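Local coordinates for protein nucleoside diphosphate kinase (Encephalitozoon cuniculi, PDB 3MPD) that probably transfers the gamma phosphate of ATP to nucleoside diphosphates through a phosphohistidine intermediate, supplying the cell with the other nucleoside triphosphates, at residues 10-14 against 15-19; 85-88 against 89-93; 98-101 against 102-106. All blocks are in the same frame, centred on the assembly; numbering follows the deposited sequence.

Contact 1: 10-14 against 15-19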
# COMPACT_ATOMS: atom_id res chain seq x y z
N ILE A 10 -0.22 -1.27 11.31
CA ILE A 10 1.04 -0.62 10.96
C ILE A 10 0.69 0.65 10.20
O ILE A 10 0.01 0.59 9.18
CB ILE A 10 1.90 -1.49 10.04
CG1 ILE A 10 2.15 -2.90 10.64
CG2 ILE A 10 3.24 -0.78 9.69
CD1 ILE A 10 2.94 -2.93 12.01
N MET A 11 1.21 1.79 10.65
CA MET A 11 0.88 3.04 10.01
C MET A 11 2.14 3.82 9.72
O MET A 11 2.92 4.13 10.64
CB MET A 11 -0.09 3.84 10.90
CG MET A 11 -0.48 5.20 10.36
SD MET A 11 -1.74 5.97 11.42
CE MET A 11 -0.99 5.95 13.05
N ILE A 12 2.35 4.14 8.44
CA ILE A 12 3.48 4.99 8.05
C ILE A 12 3.11 6.44 8.34
O ILE A 12 2.08 6.94 7.83
CB ILE A 12 3.85 4.82 6.56
CG1 ILE A 12 4.13 3.35 6.25
CG2 ILE A 12 5.05 5.78 6.18
CD1 ILE A 12 4.58 3.10 4.78
N LYS A 13 3.95 7.10 9.15
CA LYS A 13 3.66 8.46 9.66
C LYS A 13 3.88 9.49 8.55
O LYS A 13 4.64 9.21 7.60
CB LYS A 13 4.55 8.76 10.89
CG LYS A 13 4.29 7.79 12.05
CD LYS A 13 4.86 8.30 13.37
CE LYS A 13 4.32 7.44 14.52
NZ LYS A 13 5.13 7.71 15.74
N PRO A 14 3.25 10.67 8.66
CA PRO A 14 3.17 11.61 7.52
C PRO A 14 4.53 11.99 6.92
O PRO A 14 4.64 12.09 5.72
CB PRO A 14 2.50 12.86 8.14
CG PRO A 14 1.72 12.34 9.30
CD PRO A 14 2.56 11.21 9.86
N ASP A 15 5.53 12.22 7.77
CA ASP A 15 6.84 12.60 7.28
C ASP A 15 7.59 11.51 6.51
O ASP A 15 8.36 11.82 5.60
CB ASP A 15 7.71 13.17 8.42
CG ASP A 15 7.14 14.45 8.98
OD1 ASP A 15 6.87 15.38 8.19
OD2 ASP A 15 6.92 14.52 10.21
N ALA A 16 7.33 10.26 6.85
CA ALA A 16 7.95 9.15 6.16
C ALA A 16 7.36 9.01 4.76
O ALA A 16 8.06 8.62 3.83
CB ALA A 16 7.80 7.83 6.95
N ILE A 17 6.09 9.37 4.60
CA ILE A 17 5.49 9.42 3.25
C ILE A 17 6.25 10.44 2.40
O ILE A 17 6.63 10.17 1.25
CB ILE A 17 3.97 9.86 3.31
CG1 ILE A 17 3.12 8.89 4.14
CG2 ILE A 17 3.42 10.01 1.91
CD1 ILE A 17 3.12 7.47 3.62
N LYS A 18 6.46 11.62 2.97
CA LYS A 18 7.15 12.73 2.29
C LYS A 18 8.63 12.47 1.98
O LYS A 18 9.16 12.99 1.00
CB LYS A 18 6.96 14.03 3.10
CG LYS A 18 5.43 14.39 3.26
CD LYS A 18 5.23 15.66 4.08
CE LYS A 18 3.74 16.13 4.07
NZ LYS A 18 3.66 17.36 4.98
N ARG A 19 9.28 11.68 2.81
CA ARG A 19 10.63 11.17 2.53
C ARG A 19 10.67 10.01 1.53
O ARG A 19 11.76 9.47 1.21
CB ARG A 19 11.31 10.74 3.83
CG ARG A 19 11.49 11.94 4.82
CD ARG A 19 12.06 11.50 6.14
NE ARG A 19 13.40 10.87 6.05
CZ ARG A 19 14.00 10.26 7.07
NH1 ARG A 19 13.38 10.18 8.26
NH2 ARG A 19 15.22 9.74 6.94

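Contact 2: 85-88 against 89-93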
# COMPACT_ATOMS: atom_id res chain seq x y z
N VAL A 85 2.32 -9.26 15.87
CA VAL A 85 2.54 -8.05 16.67
C VAL A 85 3.98 -7.90 17.13
O VAL A 85 4.59 -6.83 16.96
CB VAL A 85 1.59 -7.94 17.91
CG1 VAL A 85 1.98 -6.75 18.79
CG2 VAL A 85 0.14 -7.79 17.44
N SER A 86 4.51 -8.93 17.77
CA SER A 86 5.89 -8.96 18.22
C SER A 86 6.84 -8.83 17.03
O SER A 86 7.85 -8.13 17.08
CB SER A 86 6.15 -10.26 18.98
OG SER A 86 7.41 -10.24 19.60
N ILE A 87 6.52 -9.51 15.93
CA ILE A 87 7.36 -9.43 14.72
C ILE A 87 7.42 -7.97 14.24
O ILE A 87 8.50 -7.42 14.03
CB ILE A 87 6.93 -10.39 13.57
CG1 ILE A 87 7.36 -11.85 13.89
CG2 ILE A 87 7.53 -9.91 12.21
CD1 ILE A 87 6.77 -12.94 12.91
N GLY A 88 6.27 -7.32 14.12
CA GLY A 88 6.28 -5.90 13.69
C GLY A 88 7.09 -4.98 14.61
O GLY A 88 7.88 -4.16 14.14
N ARG A 89 6.90 -5.10 15.93
CA ARG A 89 7.66 -4.30 16.90
C ARG A 89 9.18 -4.49 16.70
O ARG A 89 9.96 -3.53 16.78
CB ARG A 89 7.32 -4.69 18.32
CG ARG A 89 5.93 -4.20 18.80
CD ARG A 89 5.53 -4.87 20.13
NE ARG A 89 6.44 -4.56 21.26
CZ ARG A 89 6.52 -3.39 21.89
NH1 ARG A 89 5.78 -2.35 21.50
NH2 ARG A 89 7.36 -3.24 22.90
N LYS A 90 9.59 -5.74 16.45
CA LYS A 90 11.03 -6.01 16.27
C LYS A 90 11.57 -5.39 14.97
O LYS A 90 12.69 -4.87 14.94
CB LYS A 90 11.32 -7.51 16.26
CG LYS A 90 12.81 -7.84 16.10
CD LYS A 90 13.14 -9.09 16.86
CE LYS A 90 14.65 -9.20 17.04
NZ LYS A 90 15.06 -10.49 17.62
N LEU A 91 10.79 -5.46 13.90
CA LEU A 91 11.21 -4.84 12.63
C LEU A 91 11.32 -3.30 12.71
O LEU A 91 12.13 -2.67 12.00
CB LEU A 91 10.21 -5.18 11.55
CG LEU A 91 10.03 -6.62 11.07
CD1 LEU A 91 8.86 -6.63 10.04
CD2 LEU A 91 11.29 -7.19 10.44
N ILE A 92 10.46 -2.71 13.55
CA ILE A 92 10.36 -1.27 13.69
C ILE A 92 11.48 -0.71 14.56
O ILE A 92 12.11 0.29 14.19
CB ILE A 92 8.96 -0.87 14.19
CG1 ILE A 92 7.94 -1.04 13.04
CG2 ILE A 92 8.95 0.61 14.73
CD1 ILE A 92 6.43 -1.06 13.52
N GLY A 93 11.76 -1.33 15.71
CA GLY A 93 12.83 -0.84 16.59
C GLY A 93 12.25 0.05 17.68
O GLY A 93 11.08 0.44 17.63

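Contact 3: 98-101 against 102-106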
# COMPACT_ATOMS: atom_id res chain seq x y z
N GLN A 98 17.58 6.71 18.10
CA GLN A 98 18.99 6.61 18.59
C GLN A 98 19.23 5.31 19.36
O GLN A 98 20.35 4.80 19.42
CB GLN A 98 19.42 7.76 19.55
CG GLN A 98 18.92 9.14 19.32
CD GLN A 98 19.28 10.10 20.49
OE1 GLN A 98 18.46 10.37 21.39
NE2 GLN A 98 20.53 10.61 20.48
N ALA A 99 18.17 4.77 19.95
CA ALA A 99 18.31 3.51 20.72
C ALA A 99 17.97 2.26 19.89
O ALA A 99 18.32 1.15 20.30
CB ALA A 99 17.47 3.55 22.03
N ALA A 100 17.31 2.43 18.74
CA ALA A 100 16.89 1.29 17.89
C ALA A 100 18.11 0.67 17.19
O ALA A 100 19.05 1.38 16.80
CB ALA A 100 15.88 1.73 16.85
N SER A 101 18.08 -0.66 17.04
CA SER A 101 19.21 -1.35 16.41
C SER A 101 19.36 -0.95 14.94
O SER A 101 18.37 -0.66 14.24
CB SER A 101 19.03 -2.88 16.53
OG SER A 101 18.64 -3.27 17.85
N VAL A 102 20.60 -0.90 14.47
CA VAL A 102 20.80 -0.70 13.05
C VAL A 102 20.14 -1.91 12.39
O VAL A 102 20.09 -3.01 12.97
CB VAL A 102 22.28 -0.53 12.64
CG1 VAL A 102 22.88 0.72 13.31
CG2 VAL A 102 23.07 -1.76 12.96
N GLY A 103 19.56 -1.70 11.22
CA GLY A 103 18.83 -2.78 10.56
C GLY A 103 17.32 -2.70 10.82
O GLY A 103 16.56 -3.28 10.07
N THR A 104 16.89 -1.98 11.87
CA THR A 104 15.44 -1.73 12.07
C THR A 104 15.02 -0.51 11.25
O THR A 104 15.86 0.28 10.83
CB THR A 104 15.06 -1.47 13.57
OG1 THR A 104 15.71 -0.28 14.07
CG2 THR A 104 15.44 -2.68 14.48
N ILE A 105 13.72 -0.35 11.05
CA ILE A 105 13.19 0.80 10.35
C ILE A 105 13.62 2.12 11.01
O ILE A 105 14.11 3.01 10.34
CB ILE A 105 11.66 0.70 10.25
CG1 ILE A 105 11.31 -0.43 9.26
CG2 ILE A 105 11.07 2.00 9.74
CD1 ILE A 105 9.82 -0.86 9.34
N ARG A 106 13.44 2.22 12.33
CA ARG A 106 13.83 3.44 13.05
C ARG A 106 15.34 3.60 13.13
O ARG A 106 15.86 4.70 13.00
CB ARG A 106 13.21 3.49 14.46
CG ARG A 106 11.68 3.69 14.37
CD ARG A 106 10.97 3.50 15.71
NE ARG A 106 9.54 3.84 15.61
CZ ARG A 106 8.64 3.43 16.50
NH1 ARG A 106 9.03 2.68 17.52
NH2 ARG A 106 7.37 3.76 16.37

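Contact 1: 10-14 against 15-19
I12, the last residue of strand 7-12, meets the first turn of helix 14-18 through one methyl group. Its CG2 lies 3.5 Å from A16 CB and 3.6 Å from I17 CD1, and the side chains of I12 and I17 cross at about a right angle. In I12 the CG2 branch stands anti to the backbone N (chi1, defined by CG1, is -55°), which carries that methyl forward to the helix. The K13 carbonyl sits beside this apolar cluster. A16 N donates to K13 O at 3.0 Å, from well above the carbonyl plane and with an N-H...O angle of 131°, while I17 N reaches the same oxygen weakly, at 3.3 Å. P14 O is likewise approached by I17 N and K18 N, both weak bonds, and the CG of K18 rests on it at 3.5 Å. K13 is the N-cap residue, and P14, whose nitrogen has no hydrogen to give, fills the first helical position. Farther out, strand 74-80 backs I12 through M77, M69 of helix 62-69 packs on K13 and P14, and the ammonium of K18 is bonded to S71 O. The K13 side chain leads away from the helix to its hydrogen bond with N116 OD1, beside H119. By similarity K13 and N116 bind ATP and H119 carries the phosphate. The chemistry thus divides at K13: its carbonyl starts the helix, whereas its NZ, held by N116 OD1 near H119, is probably placed to meet a nucleotide phosphate.

Contact 2: 85-88 against 89-93
Four backbone hydrogen bonds join V85-G88 to R89-I92 within helix 84-92. R89 N to V85 O is the straightest at hydrogen, 170° and 3.1 Å, followed along the helix by K90 N to S86 O and L91 N to I87 O. The last of the four, I92 N to G88 O, is more bent, 142°, at 3.0 Å.

Apolar contact between side chains is lighter. I87 and L91 lie side by side and point the same way, with I87 CG2 4.2 Å from L91 CD1; outside the segments, F29 of helix 22-32 packs on L91 and K32 on I87. V85 CG1 stands 4.2 Å from the CD of R89.

Side-chain carbons also rest against carbonyl oxygens one turn back. L91 CG is 3.4 Å from I87 O, and I92 CG1 is 3.3 Å from G88 O. R89 CG lies 3.5 Å from V85 O; CG is anti to the carbonyl carbon, and the chain then bends at chi3, 62°, carrying the guanidinium away from V85-G88.

The i to i+4 bonds are those of a regular alpha-helix, which ends at G93, a glycine with positive phi whose O weakly accepts from R106 NH1. R89 and the nearby R106 bind ATP by similarity, which suggests that the C-terminal half of this helix borders the nucleotide site of the NDP kinase.

Contact 3: 98-101 against 102-106
S101 and T104 are the first and last residues of a type II beta turn whose corners are V102 and G103 and which delivers the chain into helix 105-109. S101 is held chiefly through its carbonyl, since one acceptor, S101 O, is gripped twice. T104 N closes the turn with a 3.1 Å bond to S101 O, coming from above the carbonyl plane, and the hydroxyl OG1 of T104 donates to S101 O at 2.7 Å, in that plane. The methyl CG2 of T104 lies alongside S101, 4.1 Å from S101 CB.

V102 takes the first corner with phi/psi of -62/146°, and G103 supplies the positive phi that a type II turn needs at the second; G103 N is bonded to D108 OD1.

T104, the partner of S101, is also the N-cap of the helix. Its OG1 stands between the backbone N and the carbonyl carbon, chi1 63°, a rotation that brings the hydroxyl to S101 O while it accepts from G107 N. One side chain therefore ties the turn to the first turn of the helix, at G107 N.

A100 CB points toward T104 and R106. The extended arm of R106 leads away from A100, and its guanidinium bonds to the carbonyls of N116 and I118; by similarity R106 and N116 bind ATP. A100 CB touches T104 OG1 at 3.4 Å and, at the root of that arm, R106 CB at 4.0 Å.

In the fold
Contacts 1 and 2 are both partly buried, contact 1 somewhat more so; contact 3 is on the surface. Contact 1, joining the end of strand 7-12 to the start of helix 14-18, combines methyl packing with helix-start bonds, mostly weak; contact 2 has regular backbone bonding with light apolar contact, and contact 3 a doubly used carbonyl. Contacts 1 and 2 meet at I10 CD1 and I92 CD1, 4.2 Å apart. Contact 2 lies within helix 84-92, contact 3 in the loop and turn leading into the next helix, 105-109; probable hydrogen bonds from I105 N and R106 N to the carbonyls of L91 and I92 link them. Each holds one predicted ATP-binding residue: K13, R89 or R106.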